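PDB 2BJR: MFP2b from Ascaris suum, which enhances the polymerization of MSP, the protein whose filaments underlie the amoeboid motility of nematode sperm, and binds a zinc ion. Local coordinates for residues 19-24 / 54-59; 196-201 / 269-274; 229-234 / 242-247. All coordinates share one frame; numbering follows the deposited sequence.

Interaction 1. Residues 19-24 / 54-59; sequences PFPDNP and GVIECS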
ATOM      1  N   PRO A  19       5.270  11.284  -9.381  1.00 21.36           N
ATOM      2  CA  PRO A  19       4.994  10.653  -8.077  1.00 20.55           C
ATOM      3  C   PRO A  19       3.745  11.116  -7.393  1.00 21.18           C
ATOM      4  O   PRO A  19       3.216  12.204  -7.670  1.00 19.90           O
ATOM      5  CB  PRO A  19       6.236  10.979  -7.257  1.00 20.92           C
ATOM      6  CG  PRO A  19       7.297  11.203  -8.236  1.00 20.49           C
ATOM      7  CD  PRO A  19       6.598  11.925  -9.402  1.00 21.65           C
ATOM      8  N   PHE A  20       3.227  10.265  -6.488  1.00 19.82           N
ATOM      9  CA  PHE A  20       2.030  10.574  -5.762  1.00 19.28           C
ATOM     10  C   PHE A  20       2.216  11.756  -4.861  1.00 20.69           C
ATOM     11  O   PHE A  20       3.309  11.994  -4.372  1.00 20.71           O
ATOM     12  CB  PHE A  20       1.548   9.401  -4.885  1.00 19.28           C
ATOM     13  CG  PHE A  20       0.816   8.336  -5.645  1.00 17.21           C
ATOM     14  CD1 PHE A  20       1.528   7.425  -6.425  1.00 17.49           C
ATOM     15  CD2 PHE A  20      -0.544   8.259  -5.576  1.00 17.54           C
ATOM     16  CE1 PHE A  20       0.878   6.475  -7.108  1.00 17.36           C
ATOM     17  CE2 PHE A  20      -1.220   7.323  -6.252  1.00 16.63           C
ATOM     18  CZ  PHE A  20      -0.498   6.404  -7.030  1.00 16.47           C
ATOM     19  N   PRO A  21       1.124  12.469  -4.613  1.00 20.10           N
ATOM     20  CA  PRO A  21       1.114  13.504  -3.571  1.00 20.62           C
ATOM     21  C   PRO A  21       1.291  12.902  -2.167  1.00 20.50           C
ATOM     22  O   PRO A  21       1.160  11.681  -1.972  1.00 18.31           O
ATOM     23  CB  PRO A  21      -0.265  14.117  -3.699  1.00 20.18           C
ATOM     24  CG  PRO A  21      -1.126  12.988  -4.398  1.00 21.33           C
ATOM     25  CD  PRO A  21      -0.186  12.325  -5.281  1.00 20.57           C
ATOM     26  N   ASP A  22       1.529  13.771  -1.189  1.00 20.01           N
ATOM     27  CA  ASP A  22       1.606  13.317   0.192  1.00 21.01           C
ATOM     28  C   ASP A  22       0.373  12.612   0.650  1.00 19.80           C
ATOM     29  O   ASP A  22      -0.757  12.975   0.300  1.00 19.52           O
ATOM     30  CB  ASP A  22       1.801  14.493   1.151  1.00 20.89           C
ATOM     31  CG  ASP A  22       3.165  15.129   1.043  1.00 23.43           C
ATOM     32  OD1 ASP A  22       4.131  14.612   0.432  1.00 26.18           O
ATOM     33  OD2 ASP A  22       3.326  16.231   1.583  1.00 27.90           O
ATOM     34  N   ASN A  23       0.583  11.607   1.480  1.00 19.81           N
ATOM     35  CA  ASN A  23      -0.509  10.953   2.190  1.00 19.81           C
ATOM     36  C   ASN A  23      -1.770  10.526   1.386  1.00 20.00           C
ATOM     37  O   ASN A  23      -2.900  10.815   1.775  1.00 19.62           O
ATOM     38  CB  ASN A  23      -0.925  11.829   3.362  1.00 21.76           C
ATOM     39  CG  ASN A  23       0.223  12.071   4.298  1.00 24.66           C
ATOM     40  OD1 ASN A  23       0.621  11.168   5.043  1.00 31.66           O
ATOM     41  ND2 ASN A  23       0.810  13.228   4.213  1.00 25.76           N
ATOM     42  N   PRO A  24      -1.582   9.799   0.299  1.00 18.68           N
ATOM     43  CA  PRO A  24      -2.731   9.371  -0.511  1.00 19.37           C
ATOM     44  C   PRO A  24      -3.556   8.289   0.204  1.00 19.71           C
ATOM     45  O   PRO A  24      -3.009   7.555   1.059  1.00 20.97           O
ATOM     46  CB  PRO A  24      -2.060   8.861  -1.783  1.00 18.10           C
ATOM     47  CG  PRO A  24      -0.799   8.265  -1.248  1.00 19.73           C
ATOM     48  CD  PRO A  24      -0.319   9.304  -0.244  1.00 18.89           C
ATOM     49  N   GLY A  54       7.191   4.205  -9.663  1.00 18.81           N
ATOM     50  CA  GLY A  54       7.289   5.374  -8.831  1.00 18.66           C
ATOM     51  C   GLY A  54       6.376   6.529  -9.168  1.00 18.19           C
ATOM     52  O   GLY A  54       6.402   7.543  -8.470  1.00 17.48           O
ATOM     53  N   VAL A  55       5.539   6.352 -10.179  1.00 18.06           N
ATOM     54  CA  VAL A  55       4.615   7.397 -10.615  1.00 17.91           C
ATOM     55  C   VAL A  55       3.205   6.917 -10.796  1.00 17.39           C
ATOM     56  O   VAL A  55       2.942   5.710 -10.846  1.00 16.19           O
ATOM     57  CB  VAL A  55       5.108   8.037 -11.976  1.00 19.05           C
ATOM     58  CG1 VAL A  55       6.540   8.507 -11.808  1.00 19.21           C
ATOM     59  CG2 VAL A  55       4.990   7.069 -13.087  1.00 19.19           C
ATOM     60  N   ILE A  56       2.288   7.887 -10.877  1.00 18.01           N
ATOM     61  CA  ILE A  56       0.859   7.655 -10.995  1.00 18.37           C
ATOM     62  C   ILE A  56       0.493   7.081 -12.368  1.00 19.76           C
ATOM     63  O   ILE A  56       0.836   7.657 -13.420  1.00 19.10           O
ATOM     64  CB  ILE A  56       0.072   9.004 -10.786  1.00 17.88           C
ATOM     65  CG1 ILE A  56       0.240   9.539  -9.372  1.00 18.92           C
ATOM     66  CG2 ILE A  56      -1.423   8.854 -11.110  1.00 18.57           C
ATOM     67  CD1 ILE A  56      -0.343  10.984  -9.197  1.00 20.02           C
ATOM     68  N   GLU A  57      -0.218   5.953 -12.344  1.00 18.44           N
ATOM     69  CA  GLU A  57      -1.048   5.499 -13.449  1.00 17.64           C
ATOM     70  C   GLU A  57      -2.452   5.455 -12.890  1.00 19.01           C
ATOM     71  O   GLU A  57      -2.655   5.464 -11.663  1.00 17.21           O
ATOM     72  CB  GLU A  57      -0.585   4.141 -13.948  1.00 16.91           C
ATOM     73  CG  GLU A  57       0.729   4.206 -14.728  1.00 19.07           C
ATOM     74  CD  GLU A  57       1.108   2.925 -15.468  1.00 19.52           C
ATOM     75  OE1 GLU A  57       0.285   2.015 -15.613  1.00 23.14           O
ATOM     76  OE2 GLU A  57       2.256   2.821 -15.928  1.00 21.99           O
ATOM     77  N   CYS A  58      -3.464   5.472 -13.745  1.00 17.95           N
ATOM     78  CA  CYS A  58      -4.820   5.504 -13.280  1.00 17.83           C
ATOM     79  C   CYS A  58      -5.810   4.988 -14.326  1.00 18.04           C
ATOM     80  O   CYS A  58      -5.465   4.809 -15.501  1.00 18.51           O
ATOM     81  CB  CYS A  58      -5.197   6.905 -12.808  1.00 17.91           C
ATOM     82  SG  CYS A  58      -4.879   8.159 -14.102  1.00 22.14           S
ATOM     83  N   SER A  59      -7.018   4.718 -13.867  1.00 18.58           N
ATOM     84  CA  SER A  59      -8.096   4.133 -14.661  1.00 17.93           C
ATOM     85  C   SER A  59      -9.445   4.654 -14.231  1.00 17.76           C
ATOM     86  O   SER A  59      -9.770   4.641 -13.036  1.00 16.97           O
ATOM     87  CB  SER A  59      -8.086   2.610 -14.533  1.00 18.38           C
ATOM     88  OG  SER A  59      -9.134   2.012 -15.280  1.00 17.84           O
TER
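Ile56 of strand 55-62 makes the largest contribution to this contact, reaching across to the proline-rich loop 19-24. Its CB holds CG1 anti to the carbonyl carbon, beside the backbone N, and CG2 anti to that N. CG1 then lands almost exactly over the middle of the Phe20 ring, 3.7 Å from the ring centroid and only 6° off the ring normal, a CH-pi contact. All six ring carbons are therefore about equally near, Phe20 CD1 being closest to Ile56 CG1 at 3.8 Å. Beyond CG1 the chain runs on extended (chi2 171°), so that CD1 points away from the ring plane and ends against both the loop backbone and Pro21: Ile56 CD1 is 4.1 Å from Pro19 O and equally far from Pro21 CD. With CG anti to its carbonyl carbon and the ring turned across the CA-CB bond (chi2 77°), Phe20 presents a face to Ile56. At the start of the loop the backbones come together, with Pro19 CA directing its hydrogen at Gly54 O over 3.4 Å, a bent CA-H...O contact. Beside it Val55 CG1 rests against the Pro19 ring at CD, 4.2 Å away. Polar backbone atoms here find partners nearby: Phe20 N bonds Ser268 OG, and the Ile56 backbone pairs with Gly17 and Ser18. The loop, which links strand 10-15 to strand 34-40, thus lies against the beginning of strand 55-62, with Phe20 also touching Ala49 of strand 43-52, Ile56 and Pro21 meeting strand 76-81, and Pro19 leaning on Arg199 of strand 194-199.

Interaction 2. Residues 196-201 / 269-274; sequences ADFRCG and IQILYE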
ATOM      1  N   ALA A 196       3.676   2.522   4.530  1.00 17.49           N
ATOM      2  CA  ALA A 196       3.468   3.937   4.508  1.00 17.51           C
ATOM      3  C   ALA A 196       3.969   4.486   3.161  1.00 15.70           C
ATOM      4  O   ALA A 196       5.007   4.094   2.655  1.00 15.82           O
ATOM      5  CB  ALA A 196       4.211   4.596   5.666  1.00 17.84           C
ATOM      6  N   ASP A 197       3.249   5.440   2.600  1.00 15.48           N
ATOM      7  CA  ASP A 197       3.645   6.095   1.329  1.00 14.83           C
ATOM      8  C   ASP A 197       4.574   7.271   1.554  1.00 16.91           C
ATOM      9  O   ASP A 197       4.272   8.164   2.371  1.00 17.75           O
ATOM     10  CB  ASP A 197       2.385   6.602   0.629  1.00 15.33           C
ATOM     11  CG  ASP A 197       1.492   5.451   0.154  1.00 15.24           C
ATOM     12  OD1 ASP A 197       1.894   4.799  -0.819  1.00 18.65           O
ATOM     13  OD2 ASP A 197       0.437   5.111   0.738  1.00 16.61           O
ATOM     14  N   PHE A 198       5.673   7.258   0.808  1.00 16.78           N
ATOM     15  CA  PHE A 198       6.657   8.303   0.748  1.00 17.58           C
ATOM     16  C   PHE A 198       7.260   8.372  -0.625  1.00 18.99           C
ATOM     17  O   PHE A 198       7.222   7.416  -1.388  1.00 19.35           O
ATOM     18  CB  PHE A 198       7.783   8.010   1.714  1.00 17.95           C
ATOM     19  CG  PHE A 198       7.432   8.200   3.134  1.00 18.17           C
ATOM     20  CD1 PHE A 198       7.029   7.139   3.924  1.00 17.49           C
ATOM     21  CD2 PHE A 198       7.561   9.465   3.722  1.00 21.82           C
ATOM     22  CE1 PHE A 198       6.707   7.329   5.297  1.00 20.57           C
ATOM     23  CE2 PHE A 198       7.254   9.653   5.104  1.00 22.01           C
ATOM     24  CZ  PHE A 198       6.823   8.579   5.865  1.00 21.31           C
ATOM     25  N   ARG A 199       7.874   9.505  -0.948  1.00 19.52           N
ATOM     26  CA  ARG A 199       8.674   9.611  -2.156  1.00 20.03           C
ATOM     27  C   ARG A 199      10.129   9.603  -1.784  1.00 21.52           C
ATOM     28  O   ARG A 199      10.499  10.179  -0.785  1.00 20.17           O
ATOM     29  CB  ARG A 199       8.367  10.883  -2.926  1.00 20.93           C
ATOM     30  CG  ARG A 199       6.911  11.066  -3.394  1.00 21.99           C
ATOM     31  CD  ARG A 199       6.658  12.446  -4.085  1.00 25.46           C
ATOM     32  NE  ARG A 199       6.895  13.522  -3.131  1.00 26.94           N
ATOM     33  CZ  ARG A 199       6.005  13.986  -2.278  1.00 27.58           C
ATOM     34  NH1 ARG A 199       4.752  13.556  -2.305  1.00 27.06           N
ATOM     35  NH2 ARG A 199       6.365  14.919  -1.400  1.00 30.17           N
ATOM     36  N   CYS A 200      10.967   9.016  -2.628  1.00 21.38           N
ATOM     37  CA  CYS A 200      12.396   9.100  -2.427  1.00 23.12           C
ATOM     38  C   CYS A 200      12.781  10.551  -2.459  1.00 23.77           C
ATOM     39  O   CYS A 200      12.186  11.343  -3.219  1.00 21.20           O
ATOM     40  CB  CYS A 200      13.163   8.402  -3.516  1.00 24.26           C
ATOM     41  SG  CYS A 200      12.913   6.659  -3.307  1.00 28.54           S
ATOM     42  N   GLY A 201      13.688  10.887  -1.552  1.00 24.31           N
ATOM     43  CA  GLY A 201      14.093  12.269  -1.304  1.00 26.23           C
ATOM     44  C   GLY A 201      13.246  13.060  -0.332  1.00 26.91           C
ATOM     45  O   GLY A 201      13.648  14.170   0.015  1.00 29.56           O
ATOM     46  N   ILE A 269       7.443   5.233  -3.268  1.00 17.04           N
ATOM     47  CA  ILE A 269       7.706   3.909  -2.690  1.00 16.79           C
ATOM     48  C   ILE A 269       6.816   3.690  -1.483  1.00 16.34           C
ATOM     49  O   ILE A 269       6.105   4.594  -1.050  1.00 15.56           O
ATOM     50  CB  ILE A 269       9.173   3.746  -2.226  1.00 16.38           C
ATOM     51  CG1 ILE A 269       9.501   4.766  -1.139  1.00 17.16           C
ATOM     52  CG2 ILE A 269      10.100   3.834  -3.423  1.00 18.44           C
ATOM     53  CD1 ILE A 269      10.838   4.445  -0.437  1.00 18.81           C
ATOM     54  N   GLN A 270       6.810   2.457  -0.970  1.00 15.63           N
ATOM     55  CA  GLN A 270       6.058   2.152   0.250  1.00 14.38           C
ATOM     56  C   GLN A 270       7.059   1.638   1.287  1.00 15.00           C
ATOM     57  O   GLN A 270       7.876   0.767   0.987  1.00 16.53           O
ATOM     58  CB  GLN A 270       4.963   1.160  -0.014  1.00 14.80           C
ATOM     59  CG  GLN A 270       3.909   1.706  -0.995  1.00 16.61           C
ATOM     60  CD  GLN A 270       2.817   0.683  -1.300  1.00 18.47           C
ATOM     61  OE1 GLN A 270       2.455  -0.080  -0.438  1.00 18.77           O
ATOM     62  NE2 GLN A 270       2.244   0.732  -2.513  1.00 16.93           N
ATOM     63  N   ILE A 271       6.988   2.194   2.474  1.00 15.04           N
ATOM     64  CA  ILE A 271       7.897   1.807   3.530  1.00 15.61           C
ATOM     65  C   ILE A 271       7.169   0.973   4.563  1.00 14.95           C
ATOM     66  O   ILE A 271       6.114   1.364   5.089  1.00 14.63           O
ATOM     67  CB  ILE A 271       8.530   3.034   4.178  1.00 15.00           C
ATOM     68  CG1 ILE A 271       9.398   3.821   3.156  1.00 15.65           C
ATOM     69  CG2 ILE A 271       9.376   2.598   5.405  1.00 14.64           C
ATOM     70  CD1 ILE A 271      10.015   5.125   3.657  1.00 17.80           C
ATOM     71  N   LEU A 272       7.760  -0.181   4.905  1.00 15.74           N
ATOM     72  CA  LEU A 272       7.144  -1.072   5.881  1.00 15.39           C
ATOM     73  C   LEU A 272       7.374  -0.508   7.309  1.00 16.27           C
ATOM     74  O   LEU A 272       8.475  -0.076   7.623  1.00 16.60           O
ATOM     75  CB  LEU A 272       7.729  -2.507   5.759  1.00 15.91           C
ATOM     76  CG  LEU A 272       7.122  -3.536   6.688  1.00 15.59           C
ATOM     77  CD1 LEU A 272       5.695  -3.749   6.384  1.00 14.18           C
ATOM     78  CD2 LEU A 272       7.855  -4.837   6.570  1.00 15.80           C
ATOM     79  N   TYR A 273       6.318  -0.499   8.118  1.00 16.80           N
ATOM     80  CA  TYR A 273       6.380  -0.024   9.486  1.00 18.74           C
ATOM     81  C   TYR A 273       6.069  -1.145  10.463  1.00 19.39           C
ATOM     82  O   TYR A 273       5.194  -1.972  10.210  1.00 20.39           O
ATOM     83  CB  TYR A 273       5.343   1.061   9.731  1.00 18.63           C
ATOM     84  CG  TYR A 273       5.687   2.469   9.318  1.00 18.84           C
ATOM     85  CD1 TYR A 273       6.914   2.824   8.795  1.00 18.22           C
ATOM     86  CD2 TYR A 273       4.738   3.468   9.480  1.00 22.36           C
ATOM     87  CE1 TYR A 273       7.199   4.157   8.455  1.00 21.38           C
ATOM     88  CE2 TYR A 273       5.012   4.800   9.152  1.00 21.79           C
ATOM     89  CZ  TYR A 273       6.237   5.139   8.649  1.00 23.71           C
ATOM     90  OH  TYR A 273       6.479   6.456   8.329  1.00 24.21           O
ATOM     91  N   GLU A 274       6.787  -1.142  11.580  1.00 20.71           N
ATOM     92  CA  GLU A 274       6.488  -2.012  12.705  1.00 21.89           C
ATOM     93  C   GLU A 274       5.574  -1.212  13.606  1.00 22.59           C
ATOM     94  O   GLU A 274       5.955  -0.133  14.128  1.00 23.70           O
ATOM     95  CB  GLU A 274       7.785  -2.372  13.450  1.00 22.41           C
ATOM     96  CG  GLU A 274       7.611  -3.296  14.637  1.00 24.38           C
ATOM     97  CD  GLU A 274       8.976  -3.772  15.115  1.00 30.04           C
ATOM     98  OE1 GLU A 274       9.759  -2.908  15.553  1.00 31.64           O
ATOM     99  OE2 GLU A 274       9.277  -4.987  14.994  1.00 34.12           O
TER
HETATM  100  O   HOH W   1       4.027   5.647  -2.294  1.00 16.48           O
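Strands 196-199 and 269-274 run antiparallel with a strong twist, their short axes 134° apart, and four backbone hydrogen bonds join the pairs Ala196-Ile271 and Phe198-Ile269 on either side of the non-hydrogen-bonded pair Asp197-Gln270. The bond from Ile269 N to Phe198 O (2.9 Å) meets the carbonyl nearly along its axis, whereas the longer one from Phe198 N to Ile269 O (3.3 Å) comes from above the carbonyl plane. Ile269 O is also gripped by a water, which donates to it and to Asp197 OD1 (2.7 Å from the water), bridging backbone and carboxylate. On that side Asp197 and Gln270 lie alongside each other, pointing the same way; the carboxylate touches the methylene Gln270 CG, while OD1 bonds Tyr34 OH and Gln270 OE1 bonds Gln31 NE2, so both polar ends are held from the N-terminal half of the chain. The other face is apolar and aromatic. Ala196 CB sits over one face of the Tyr273 ring, 3.8 Å from its centroid and offset toward the rim, a CH-pi contact. Tyr273 OH reaches the edge of the Phe198 ring, in its plane, 3.2 Å from Phe198 CE1. Ile271 CD1, at the end of an extended chain, packs 3.6 Å from Phe198 CD1, the two side chains crossing at about a right angle. Further along, Cys200 SG rests against Ile269 CG2. This is a twisted antiparallel ladder within the branched antiparallel sheet of the second cytosolic motility protein repeat, its polar face turned to the first.

Interaction 3. Residues 229-234 / 242-247; sequences YVALWY and GRIWND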
ATOM      1  N   TYR A 229      16.525  -0.649   5.269  1.00 14.33           N
ATOM      2  CA  TYR A 229      15.183  -0.893   5.714  1.00 14.95           C
ATOM      3  C   TYR A 229      14.303  -1.314   4.548  1.00 15.05           C
ATOM      4  O   TYR A 229      14.607  -1.029   3.410  1.00 16.79           O
ATOM      5  CB  TYR A 229      14.580   0.340   6.344  1.00 15.33           C
ATOM      6  CG  TYR A 229      15.405   0.927   7.502  1.00 18.14           C
ATOM      7  CD1 TYR A 229      16.521   1.746   7.239  1.00 18.44           C
ATOM      8  CD2 TYR A 229      15.072   0.665   8.814  1.00 18.21           C
ATOM      9  CE1 TYR A 229      17.252   2.320   8.267  1.00 18.82           C
ATOM     10  CE2 TYR A 229      15.848   1.199   9.853  1.00 18.95           C
ATOM     11  CZ  TYR A 229      16.903   2.065   9.543  1.00 19.95           C
ATOM     12  OH  TYR A 229      17.677   2.613  10.536  1.00 22.38           O
ATOM     13  N   VAL A 230      13.251  -2.066   4.856  1.00 14.28           N
ATOM     14  CA  VAL A 230      12.392  -2.649   3.831  1.00 13.94           C
ATOM     15  C   VAL A 230      11.481  -1.626   3.136  1.00 13.79           C
ATOM     16  O   VAL A 230      10.774  -0.865   3.783  1.00 15.69           O
ATOM     17  CB  VAL A 230      11.505  -3.704   4.478  1.00 14.26           C
ATOM     18  CG1 VAL A 230      10.483  -4.285   3.405  1.00 12.44           C
ATOM     19  CG2 VAL A 230      12.353  -4.834   5.030  1.00 14.11           C
ATOM     20  N   ALA A 231      11.482  -1.655   1.812  1.00 14.19           N
ATOM     21  CA  ALA A 231      10.613  -0.799   1.003  1.00 14.93           C
ATOM     22  C   ALA A 231      10.155  -1.606  -0.192  1.00 14.94           C
ATOM     23  O   ALA A 231      10.824  -2.580  -0.590  1.00 14.04           O
ATOM     24  CB  ALA A 231      11.381   0.413   0.567  1.00 16.04           C
ATOM     25  N   LEU A 232       9.016  -1.176  -0.758  1.00 15.14           N
ATOM     26  CA  LEU A 232       8.377  -1.748  -1.914  1.00 15.01           C
ATOM     27  C   LEU A 232       8.203  -0.716  -3.006  1.00 15.13           C
ATOM     28  O   LEU A 232       7.851   0.426  -2.741  1.00 16.23           O
ATOM     29  CB  LEU A 232       7.020  -2.260  -1.520  1.00 14.72           C
ATOM     30  CG  LEU A 232       6.021  -2.755  -2.564  1.00 13.54           C
ATOM     31  CD1 LEU A 232       6.503  -4.039  -3.126  1.00 14.47           C
ATOM     32  CD2 LEU A 232       4.620  -2.844  -1.969  1.00 15.17           C
ATOM     33  N   TRP A 233       8.514  -1.137  -4.223  1.00 15.98           N
ATOM     34  CA  TRP A 233       8.349  -0.344  -5.427  1.00 15.18           C
ATOM     35  C   TRP A 233       7.629  -1.259  -6.441  1.00 15.58           C
ATOM     36  O   TRP A 233       7.382  -2.437  -6.158  1.00 15.99           O
ATOM     37  CB  TRP A 233       9.714  -0.046  -5.941  1.00 16.61           C
ATOM     38  CG  TRP A 233       9.880   1.071  -6.853  1.00 14.28           C
ATOM     39  CD1 TRP A 233       9.284   2.273  -6.788  1.00 17.70           C
ATOM     40  CD2 TRP A 233      10.769   1.112  -7.958  1.00 15.59           C
ATOM     41  NE1 TRP A 233       9.764   3.098  -7.778  1.00 18.27           N
ATOM     42  CE2 TRP A 233      10.672   2.399  -8.526  1.00 19.45           C
ATOM     43  CE3 TRP A 233      11.683   0.205  -8.508  1.00 17.79           C
ATOM     44  CZ2 TRP A 233      11.458   2.807  -9.606  1.00 21.83           C
ATOM     45  CZ3 TRP A 233      12.460   0.605  -9.601  1.00 20.24           C
ATOM     46  CH2 TRP A 233      12.332   1.892 -10.144  1.00 21.09           C
ATOM     47  N   TYR A 234       7.326  -0.714  -7.625  1.00 17.00           N
ATOM     48  CA  TYR A 234       6.640  -1.450  -8.677  1.00 16.83           C
ATOM     49  C   TYR A 234       7.310  -1.191 -10.022  1.00 18.73           C
ATOM     50  O   TYR A 234       7.664  -0.069 -10.297  1.00 17.89           O
ATOM     51  CB  TYR A 234       5.192  -1.021  -8.714  1.00 18.31           C
ATOM     52  CG  TYR A 234       4.378  -1.699  -7.669  1.00 15.47           C
ATOM     53  CD1 TYR A 234       4.188  -1.098  -6.409  1.00 16.94           C
ATOM     54  CD2 TYR A 234       3.757  -2.918  -7.920  1.00 16.06           C
ATOM     55  CE1 TYR A 234       3.511  -1.737  -5.412  1.00 13.19           C
ATOM     56  CE2 TYR A 234       2.993  -3.541  -6.913  1.00 16.60           C
ATOM     57  CZ  TYR A 234       2.921  -2.955  -5.658  1.00 14.57           C
ATOM     58  OH  TYR A 234       2.177  -3.531  -4.679  1.00 15.92           O
ATOM     59  N   GLY A 242      13.006  -3.899  -1.933  1.00 14.40           N
ATOM     60  CA  GLY A 242      14.338  -3.435  -1.957  1.00 14.44           C
ATOM     61  C   GLY A 242      14.667  -2.714  -0.675  1.00 14.56           C
ATOM     62  O   GLY A 242      14.061  -2.965   0.364  1.00 14.47           O
ATOM     63  N   ARG A 243      15.670  -1.843  -0.747  1.00 15.49           N
ATOM     64  CA  ARG A 243      16.220  -1.216   0.444  1.00 16.03           C
ATOM     65  C   ARG A 243      16.186   0.293   0.415  1.00 16.25           C
ATOM     66  O   ARG A 243      16.395   0.897  -0.641  1.00 15.84           O
ATOM     67  CB  ARG A 243      17.647  -1.709   0.633  1.00 17.19           C
ATOM     68  CG  ARG A 243      18.704  -1.254  -0.340  1.00 16.53           C
ATOM     69  CD  ARG A 243      20.068  -1.889  -0.082  1.00 19.30           C
ATOM     70  NE  ARG A 243      21.066  -1.525  -1.094  1.00 21.59           N
ATOM     71  CZ  ARG A 243      21.183  -2.132  -2.276  1.00 23.02           C
ATOM     72  NH1 ARG A 243      20.376  -3.138  -2.596  1.00 23.82           N
ATOM     73  NH2 ARG A 243      22.088  -1.749  -3.148  1.00 25.39           N
ATOM     74  N   ILE A 244      15.892   0.901   1.566  1.00 16.14           N
ATOM     75  CA  ILE A 244      16.127   2.322   1.788  1.00 16.14           C
ATOM     76  C   ILE A 244      17.140   2.571   2.901  1.00 18.50           C
ATOM     77  O   ILE A 244      17.392   1.702   3.732  1.00 17.37           O
ATOM     78  CB  ILE A 244      14.868   3.103   2.067  1.00 16.17           C
ATOM     79  CG1 ILE A 244      14.163   2.559   3.300  1.00 16.06           C
ATOM     80  CG2 ILE A 244      13.958   3.084   0.844  1.00 16.14           C
ATOM     81  CD1 ILE A 244      13.067   3.466   3.867  1.00 21.19           C
ATOM     82  N   TRP A 245      17.768   3.757   2.852  1.00 18.35           N
ATOM     83  CA  TRP A 245      18.640   4.206   3.941  1.00 19.13           C
ATOM     84  C   TRP A 245      18.508   5.710   4.027  1.00 20.14           C
ATOM     85  O   TRP A 245      18.031   6.372   3.086  1.00 19.38           O
ATOM     86  CB  TRP A 245      20.082   3.810   3.695  1.00 19.44           C
ATOM     87  CG  TRP A 245      20.680   4.377   2.447  1.00 20.98           C
ATOM     88  CD1 TRP A 245      21.524   5.454   2.367  1.00 21.35           C
ATOM     89  CD2 TRP A 245      20.525   3.898   1.102  1.00 20.77           C
ATOM     90  NE1 TRP A 245      21.894   5.676   1.062  1.00 20.82           N
ATOM     91  CE2 TRP A 245      21.302   4.736   0.263  1.00 22.45           C
ATOM     92  CE3 TRP A 245      19.807   2.850   0.513  1.00 17.88           C
ATOM     93  CZ2 TRP A 245      21.367   4.568  -1.133  1.00 23.03           C
ATOM     94  CZ3 TRP A 245      19.866   2.688  -0.866  1.00 20.25           C
ATOM     95  CH2 TRP A 245      20.666   3.527  -1.679  1.00 21.28           C
ATOM     96  N   ASN A 246      18.938   6.233   5.168  1.00 21.04           N
ATOM     97  CA  ASN A 246      18.808   7.634   5.480  1.00 21.12           C
ATOM     98  C   ASN A 246      20.075   8.322   4.957  1.00 21.16           C
ATOM     99  O   ASN A 246      21.164   8.098   5.454  1.00 20.58           O
ATOM    100  CB  ASN A 246      18.592   7.799   6.963  1.00 21.56           C
ATOM    101  CG  ASN A 246      18.388   9.266   7.384  1.00 22.59           C
ATOM    102  OD1 ASN A 246      18.521  10.177   6.574  1.00 20.05           O
ATOM    103  ND2 ASN A 246      18.018   9.472   8.630  1.00 23.34           N
ATOM    104  N   ASP A 247      19.902   9.111   3.908  1.00 22.33           N
ATOM    105  CA  ASP A 247      20.998   9.835   3.266  1.00 23.90           C
ATOM    106  C   ASP A 247      20.842  11.329   3.585  1.00 22.75           C
ATOM    107  O   ASP A 247      20.092  12.089   2.944  1.00 21.44           O
ATOM    108  CB  ASP A 247      21.012   9.546   1.770  1.00 24.32           C
ATOM    109  CG  ASP A 247      22.099  10.308   1.022  1.00 29.62           C
ATOM    110  OD1 ASP A 247      23.086  10.784   1.631  1.00 32.32           O
ATOM    111  OD2 ASP A 247      22.027  10.456  -0.204  1.00 35.00           O
TER
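Ile244 faces both Tyr229 and Ala231, dividing its two branches between them. CG1 takes the crowded position between its own backbone N and carbonyl carbon (chi1 59°) and meets Tyr229 CB at 3.8 Å; CG2, anti to the carbonyl carbon, meets Ala231 CB at 3.7 Å. The Tyr229 ring, its CG anti to its carbonyl carbon, turns one edge to the backbone: Ile244 O lies in the ring plane, 3.6 Å from Tyr229 CD1. That oxygen also accepts Tyr229 N at 2.9 Å, in its carbonyl plane. The return bond from Ile244 N to Tyr229 O is straighter, at 166°. One rung along, Gly242 N bonds Ala231 O, while Ala231 N approaches Gly242 O from well above the carbonyl plane. On the opposite face, Val230 and Arg243 form the non-hydrogen-bonded pair; Arg243 extends to a salt bridge with Glu224 and a hydrogen bond to Gly338 O. The backbones of the hairpin, strands 229-235 and 238-247, thus pair with each other, leaving Ile244 and Ala231 to pack apolarly; Ile244 also meets Ile269 and Ile271. The guanidinium of Arg243 finds its partners beyond the hairpin, its charge probably balanced by Glu224.

How the interactions relate
Interactions 2 and 3 belong to one branched antiparallel sheet: strand 268-274 lies beside strand 229-235, linked by probable hydrogen bonds from Leu232 N to Gln270 O and Leu272 N to Val230 O, and Ile271 and Ile244 touch through their CD1 methyls. Interaction 3 is the more buried, interaction 2 only partly. Both rely on backbone ladders, whereas interaction 1, a partly buried loop-on-strand contact in the N-terminal half of the chain, rests on apolar packing. Arg199 joins the two halves: from the 196-201 segment it salt-bridges Asp22 and probably hydrogen-bonds Phe20 O, while its methylenes pack on Pro19. A lighter touch, Gly54 N against Trp233 NE1, connects interactions 1 and 3.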